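Side-chain contacts in RNA 2'-o-ribose methyltransferase (Thermus thermophilus, PDB 1IPA), which probably methylates the 2'-hydroxyl of a ribose in RNA, through a SPOUT-family catalytic domain whose active site is built on a deep trefoil knot: residues Glu32-Ile37 with Gln62-Ala67; Ala174-Val179 with Gly220-Trp225. One frame throughout, in Å; residues are numbered along the deposited sequence.

Contact 1: Glu32-Ile37 with Gln62-Ala67; sequences EGAREI and QQVYAA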
loop_
_atom_site.group_PDB
_atom_site.type_symbol
_atom_site.label_atom_id
_atom_site.label_comp_id
_atom_site.label_asym_id
_atom_site.label_seq_id
_atom_site.Cartn_x
_atom_site.Cartn_y
_atom_site.Cartn_z
ATOM N N GLU A 32 9.876 9.850 1.583
ATOM C CA GLU A 32 11.159 9.457 2.175
ATOM C C GLU A 32 11.748 8.190 1.531
ATOM O O GLU A 32 11.072 7.164 1.423
ATOM C CB GLU A 32 10.975 9.243 3.685
ATOM C CG GLU A 32 12.128 8.567 4.409
ATOM C CD GLU A 32 12.030 8.705 5.942
ATOM O OE1 GLU A 32 10.913 8.594 6.503
ATOM O OE2 GLU A 32 13.082 8.913 6.588
ATOM N N GLY A 33 13.004 8.273 1.101
ATOM C CA GLY A 33 13.657 7.127 0.500
ATOM C C GLY A 33 13.896 7.252 -0.990
ATOM O O GLY A 33 12.990 7.608 -1.750
ATOM N N ALA A 34 15.116 6.937 -1.410
ATOM C CA ALA A 34 15.502 7.017 -2.813
ATOM C C ALA A 34 14.677 6.123 -3.735
ATOM O O ALA A 34 14.362 6.510 -4.870
ATOM C CB ALA A 34 16.973 6.686 -2.960
ATOM N N ARG A 35 14.329 4.926 -3.271
ATOM C CA ARG A 35 13.542 4.044 -4.127
ATOM C C ARG A 35 12.092 4.521 -4.209
ATOM O O ARG A 35 11.509 4.553 -5.293
ATOM C CB ARG A 35 13.589 2.591 -3.640
ATOM C CG ARG A 35 13.123 1.614 -4.716
ATOM C CD ARG A 35 14.017 1.734 -5.941
ATOM N NE ARG A 35 13.318 1.532 -7.205
ATOM C CZ ARG A 35 13.125 0.353 -7.795
ATOM N NH1 ARG A 35 13.577 -0.767 -7.236
ATOM N NH2 ARG A 35 12.485 0.297 -8.960
ATOM N N GLU A 36 11.513 4.889 -3.068
ATOM C CA GLU A 36 10.142 5.388 -3.055
ATOM C C GLU A 36 10.049 6.611 -3.965
ATOM O O GLU A 36 9.139 6.721 -4.773
ATOM C CB GLU A 36 9.708 5.774 -1.638
ATOM C CG GLU A 36 9.553 4.608 -0.674
ATOM C CD GLU A 36 10.865 3.887 -0.410
ATOM O OE1 GLU A 36 11.937 4.524 -0.523
ATOM O OE2 GLU A 36 10.822 2.684 -0.076
ATOM N N ILE A 37 11.005 7.526 -3.836
ATOM C CA ILE A 37 11.019 8.726 -4.664
ATOM C C ILE A 37 11.098 8.355 -6.146
ATOM O O ILE A 37 10.402 8.938 -6.980
ATOM C CB ILE A 37 12.213 9.639 -4.299
ATOM C CG1 ILE A 37 11.968 10.287 -2.933
ATOM C CG2 ILE A 37 12.420 10.685 -5.370
ATOM C CD1 ILE A 37 13.170 10.996 -2.349
ATOM N N GLN A 62 22.258 8.626 -4.465
ATOM C CA GLN A 62 23.041 9.481 -5.345
ATOM C C GLN A 62 22.558 9.411 -6.797
ATOM O O GLN A 62 22.488 10.434 -7.482
ATOM C CB GLN A 62 24.522 9.092 -5.266
ATOM C CG GLN A 62 25.479 10.173 -5.751
ATOM C CD GLN A 62 25.439 11.428 -4.882
ATOM O OE1 GLN A 62 25.674 11.369 -3.668
ATOM N NE2 GLN A 62 25.144 12.571 -5.502
ATOM N N GLN A 63 22.224 8.214 -7.273
ATOM C CA GLN A 63 21.751 8.084 -8.645
ATOM C C GLN A 63 20.329 8.613 -8.793
ATOM O O GLN A 63 19.940 9.046 -9.876
ATOM C CB GLN A 63 21.852 6.631 -9.139
ATOM C CG GLN A 63 21.029 5.585 -8.391
ATOM C CD GLN A 63 19.608 5.433 -8.923
ATOM O OE1 GLN A 63 19.347 5.635 -10.107
ATOM N NE2 GLN A 63 18.690 5.046 -8.048
ATOM N N VAL A 64 19.553 8.582 -7.713
ATOM C CA VAL A 64 18.192 9.106 -7.764
ATOM C C VAL A 64 18.307 10.623 -7.754
ATOM O O VAL A 64 17.592 11.313 -8.478
ATOM C CB VAL A 64 17.339 8.675 -6.550
ATOM C CG1 VAL A 64 15.957 9.308 -6.644
ATOM C CG2 VAL A 64 17.210 7.170 -6.511
ATOM N N TYR A 65 19.218 11.127 -6.927
ATOM C CA TYR A 65 19.459 12.559 -6.812
ATOM C C TYR A 65 19.913 13.086 -8.168
ATOM O O TYR A 65 19.475 14.147 -8.615
ATOM C CB TYR A 65 20.548 12.828 -5.770
ATOM C CG TYR A 65 20.809 14.297 -5.482
ATOM C CD1 TYR A 65 21.893 14.687 -4.691
ATOM C CD2 TYR A 65 19.965 15.296 -5.977
ATOM C CE1 TYR A 65 22.130 16.031 -4.398
ATOM C CE2 TYR A 65 20.192 16.643 -5.692
ATOM C CZ TYR A 65 21.275 17.002 -4.900
ATOM O OH TYR A 65 21.498 18.328 -4.602
ATOM N N ALA A 66 20.795 12.337 -8.818
ATOM C CA ALA A 66 21.296 12.727 -10.126
ATOM C C ALA A 66 20.153 12.853 -11.128
ATOM O O ALA A 66 20.042 13.854 -11.833
ATOM C CB ALA A 66 22.309 11.705 -10.620
ATOM N N ALA A 67 19.297 11.837 -11.173
ATOM C CA ALA A 67 18.170 11.812 -12.101
ATOM C C ALA A 67 17.008 12.724 -11.718
ATOM O O ALA A 67 15.856 12.282 -11.671
ATOM C CB ALA A 67 17.666 10.382 -12.256
#
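The flat group at which Ala34 and Val64 meet is a backbone one: the Ala34 carbonyl oxygen lies 3.4 Å from Val64 CG2, and this methyl approaches over one face of the peptide, roughly 55° out of its plane. No side-chain ring, amide or carboxylate offers a face or an edge across this contact. It is an apolar helix-to-helix seam in the eL30-like, probably RNA-binding domain, where the start of helix 34-42 and the last turns of helix 59-66 lie beside the mixed sheet.

Val64 carries the seam with both branches. CG1 stands anti to the backbone N (chi1 178°), which leaves CG2 beside that N, and the fork opens toward Ala34. CG2 touches Ala34 CB at 3.6 Å, while CG1 turns to Ile37 and meets its CG2 at 4.0 Å, the two side chains crossing obliquely. Leu96 of strand 96-101 touches both Val64 and Ile37, so the helices share one apolar floor. With only a methyl at this position, as in an alanine, the Ala34 carbonyl face and Ile37 CG2 would probably both lose their cover from the second helix.

Close approach suits the small Ala34, whose CA comes within 6.0 Å of Val64 CA. Just before it, Gly33, the N-cap residue, has phi 110°, and a beta carbon there would run into Glu36 OE1. Helix 34-42 then takes its first turn, with Ile37 N donating to Gly33 O at 2.9 Å.

Contact 2: Ala174-Val179 with Gly220-Trp225; sequences ASESEV and GLRAAW
Glu176 and Trp225 make the closer-packed half of this contact, a polar grip laid over apolar packing. The indole NE1 donates to Glu176 OE2 across 3.3 Å, a long bond but a fairly straight one (162° at the hydrogen). The oxygen sits almost in the ring plane, yet the N-H reaches it from well above the carboxylate plane, 60° out. Glu176 gets there because CG stands beside its backbone N and the chain runs extended beyond it. Nearer the backbone, its CB lies 4.0 Å from Trp225 CZ2. One turn on, Val179 CG1 meets the rim of the indole at CH2, 3.7 Å away. Trp225 is buried and also touches Val120 and Val122 of strand 117-122, so the ring touches both helix 176-185 and the sheet.

The solvent side is looser. Exposed Arg222, the N-cap residue of helix 223-228, stretches along to form a rather long salt bridge, its NE standing 3.6 Å from each of Glu176 OE1 and OE2. Carboxylate and guanidinium lie in nearly parallel planes, 8° apart, with OE2 at the guanidinium edge and near its plane. The arginine probably lends the carboxylate some charge balance rather than a firm anchor.

The starts of two helices thus meet over strand 117-122, Glu176 and Trp225 both touching Val122, in the alpha/beta layering of the Rossmann-like SPOUT methyltransferase domain.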
loop_
_atom_site.group_PDB
_atom_site.type_symbol
_atom_site.label_atom_id
_atom_site.label_comp_id
_atom_site.label_asym_id
_atom_site.label_seq_id
_atom_site.Cartn_x
_atom_site.Cartn_y
_atom_site.Cartn_z
ATOM N N ALA A 174 -14.159 1.499 -0.656
ATOM C CA ALA A 174 -15.609 1.599 -0.741
ATOM C C ALA A 174 -16.175 0.825 0.439
ATOM O O ALA A 174 -15.453 0.071 1.097
ATOM C CB ALA A 174 -16.102 1.005 -2.048
ATOM N N SER A 175 -17.461 1.008 0.712
ATOM C CA SER A 175 -18.096 0.312 1.822
ATOM C C SER A 175 -18.194 -1.169 1.488
ATOM O O SER A 175 -18.196 -1.548 0.318
ATOM C CB SER A 175 -19.497 0.870 2.069
ATOM O OG SER A 175 -20.358 0.552 0.988
ATOM N N GLU A 176 -18.282 -1.998 2.519
ATOM C CA GLU A 176 -18.388 -3.430 2.320
ATOM C C GLU A 176 -19.538 -3.745 1.367
ATOM O O GLU A 176 -19.371 -4.525 0.435
ATOM C CB GLU A 176 -18.588 -4.136 3.662
ATOM C CG GLU A 176 -17.515 -3.779 4.690
ATOM C CD GLU A 176 -17.545 -4.652 5.945
ATOM O OE1 GLU A 176 -16.807 -4.328 6.904
ATOM O OE2 GLU A 176 -18.289 -5.660 5.968
ATOM N N SER A 177 -20.695 -3.125 1.588
ATOM C CA SER A 177 -21.868 -3.344 0.737
ATOM C C SER A 177 -21.559 -2.943 -0.697
ATOM O O SER A 177 -21.927 -3.645 -1.635
ATOM C CB SER A 177 -23.063 -2.513 1.223
ATOM O OG SER A 177 -23.228 -2.596 2.627
ATOM N N GLU A 178 -20.890 -1.806 -0.857
ATOM C CA GLU A 178 -20.526 -1.300 -2.178
ATOM C C GLU A 178 -19.578 -2.240 -2.912
ATOM O O GLU A 178 -19.725 -2.476 -4.114
ATOM C CB GLU A 178 -19.872 0.081 -2.056
ATOM C CG GLU A 178 -20.826 1.215 -1.736
ATOM C CD GLU A 178 -20.096 2.499 -1.379
ATOM O OE1 GLU A 178 -19.501 2.561 -0.279
ATOM O OE2 GLU A 178 -20.107 3.440 -2.200
ATOM N N VAL A 179 -18.594 -2.763 -2.187
ATOM C CA VAL A 179 -17.627 -3.679 -2.774
ATOM C C VAL A 179 -18.297 -5.002 -3.117
ATOM O O VAL A 179 -18.041 -5.577 -4.173
ATOM C CB VAL A 179 -16.440 -3.912 -1.814
ATOM C CG1 VAL A 179 -15.605 -5.104 -2.268
ATOM C CG2 VAL A 179 -15.576 -2.657 -1.768
ATOM N N GLY A 220 -12.623 -12.713 12.101
ATOM C CA GLY A 220 -13.015 -13.363 10.867
ATOM C C GLY A 220 -13.863 -12.452 10.000
ATOM O O GLY A 220 -14.182 -11.325 10.384
ATOM N N LEU A 221 -14.220 -12.937 8.817
ATOM C CA LEU A 221 -15.048 -12.169 7.900
ATOM C C LEU A 221 -16.498 -12.311 8.340
ATOM O O LEU A 221 -16.917 -13.394 8.753
ATOM C CB LEU A 221 -14.883 -12.697 6.469
ATOM C CG LEU A 221 -13.546 -12.452 5.762
ATOM C CD1 LEU A 221 -13.474 -13.268 4.492
ATOM C CD2 LEU A 221 -13.399 -10.977 5.455
ATOM N N ARG A 222 -17.257 -11.218 8.263
ATOM C CA ARG A 222 -18.665 -11.235 8.647
ATOM C C ARG A 222 -19.424 -12.230 7.785
ATOM O O ARG A 222 -18.933 -12.657 6.740
ATOM C CB ARG A 222 -19.290 -9.850 8.473
ATOM C CG ARG A 222 -18.548 -8.745 9.189
ATOM C CD ARG A 222 -19.235 -7.399 8.997
ATOM N NE ARG A 222 -18.402 -6.300 9.482
ATOM C CZ ARG A 222 -17.947 -6.195 10.728
ATOM N NH1 ARG A 222 -18.244 -7.124 11.631
ATOM N NH2 ARG A 222 -17.183 -5.166 11.070
ATOM N N ALA A 223 -20.623 -12.594 8.225
ATOM C CA ALA A 223 -21.446 -13.551 7.492
ATOM C C ALA A 223 -21.685 -13.076 6.062
ATOM O O ALA A 223 -21.681 -13.875 5.127
ATOM C CB ALA A 223 -22.781 -13.757 8.211
ATOM N N ALA A 224 -21.881 -11.770 5.901
ATOM C CA ALA A 224 -22.125 -11.185 4.590
ATOM C C ALA A 224 -21.119 -11.681 3.557
ATOM O O ALA A 224 -21.498 -12.050 2.444
ATOM C CB ALA A 224 -22.075 -9.669 4.681
ATOM N N TRP A 225 -19.840 -11.689 3.924
ATOM C CA TRP A 225 -18.790 -12.142 3.011
ATOM C C TRP A 225 -18.794 -13.645 2.786
ATOM O O TRP A 225 -18.505 -14.106 1.687
ATOM C CB TRP A 225 -17.407 -11.713 3.513
ATOM C CG TRP A 225 -17.218 -10.238 3.461
ATOM C CD1 TRP A 225 -17.465 -9.343 4.459
ATOM C CD2 TRP A 225 -16.839 -9.467 2.313
ATOM N NE1 TRP A 225 -17.273 -8.065 4.004
ATOM C CE2 TRP A 225 -16.888 -8.110 2.691
ATOM C CE3 TRP A 225 -16.469 -9.796 0.997
ATOM C CZ2 TRP A 225 -16.579 -7.074 1.805
ATOM C CZ3 TRP A 225 -16.161 -8.769 0.115
ATOM C CH2 TRP A 225 -16.219 -7.419 0.526
#

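Taken together, the two contacts illustrate two ways of joining helices within one chain, one apolar and one partly polar. Contact 1 belongs to the putative substrate-binding domain and contact 2 to the SpoU methylase domain. Their centres are 39 Å apart, on opposite sides of the chain's centre, and their nearest atoms are about 24 Å apart. Contact 1 is smaller and wholly apolar between side chains (132 Å² buried), whereas contact 2 (205 Å²) adds a hydrogen bond and a salt bridge. Contact 2 shares its domain with the knotted active-site architecture, but no catalytic residue or ligand is identified in either, and both are best read as packing within their parts of the fold.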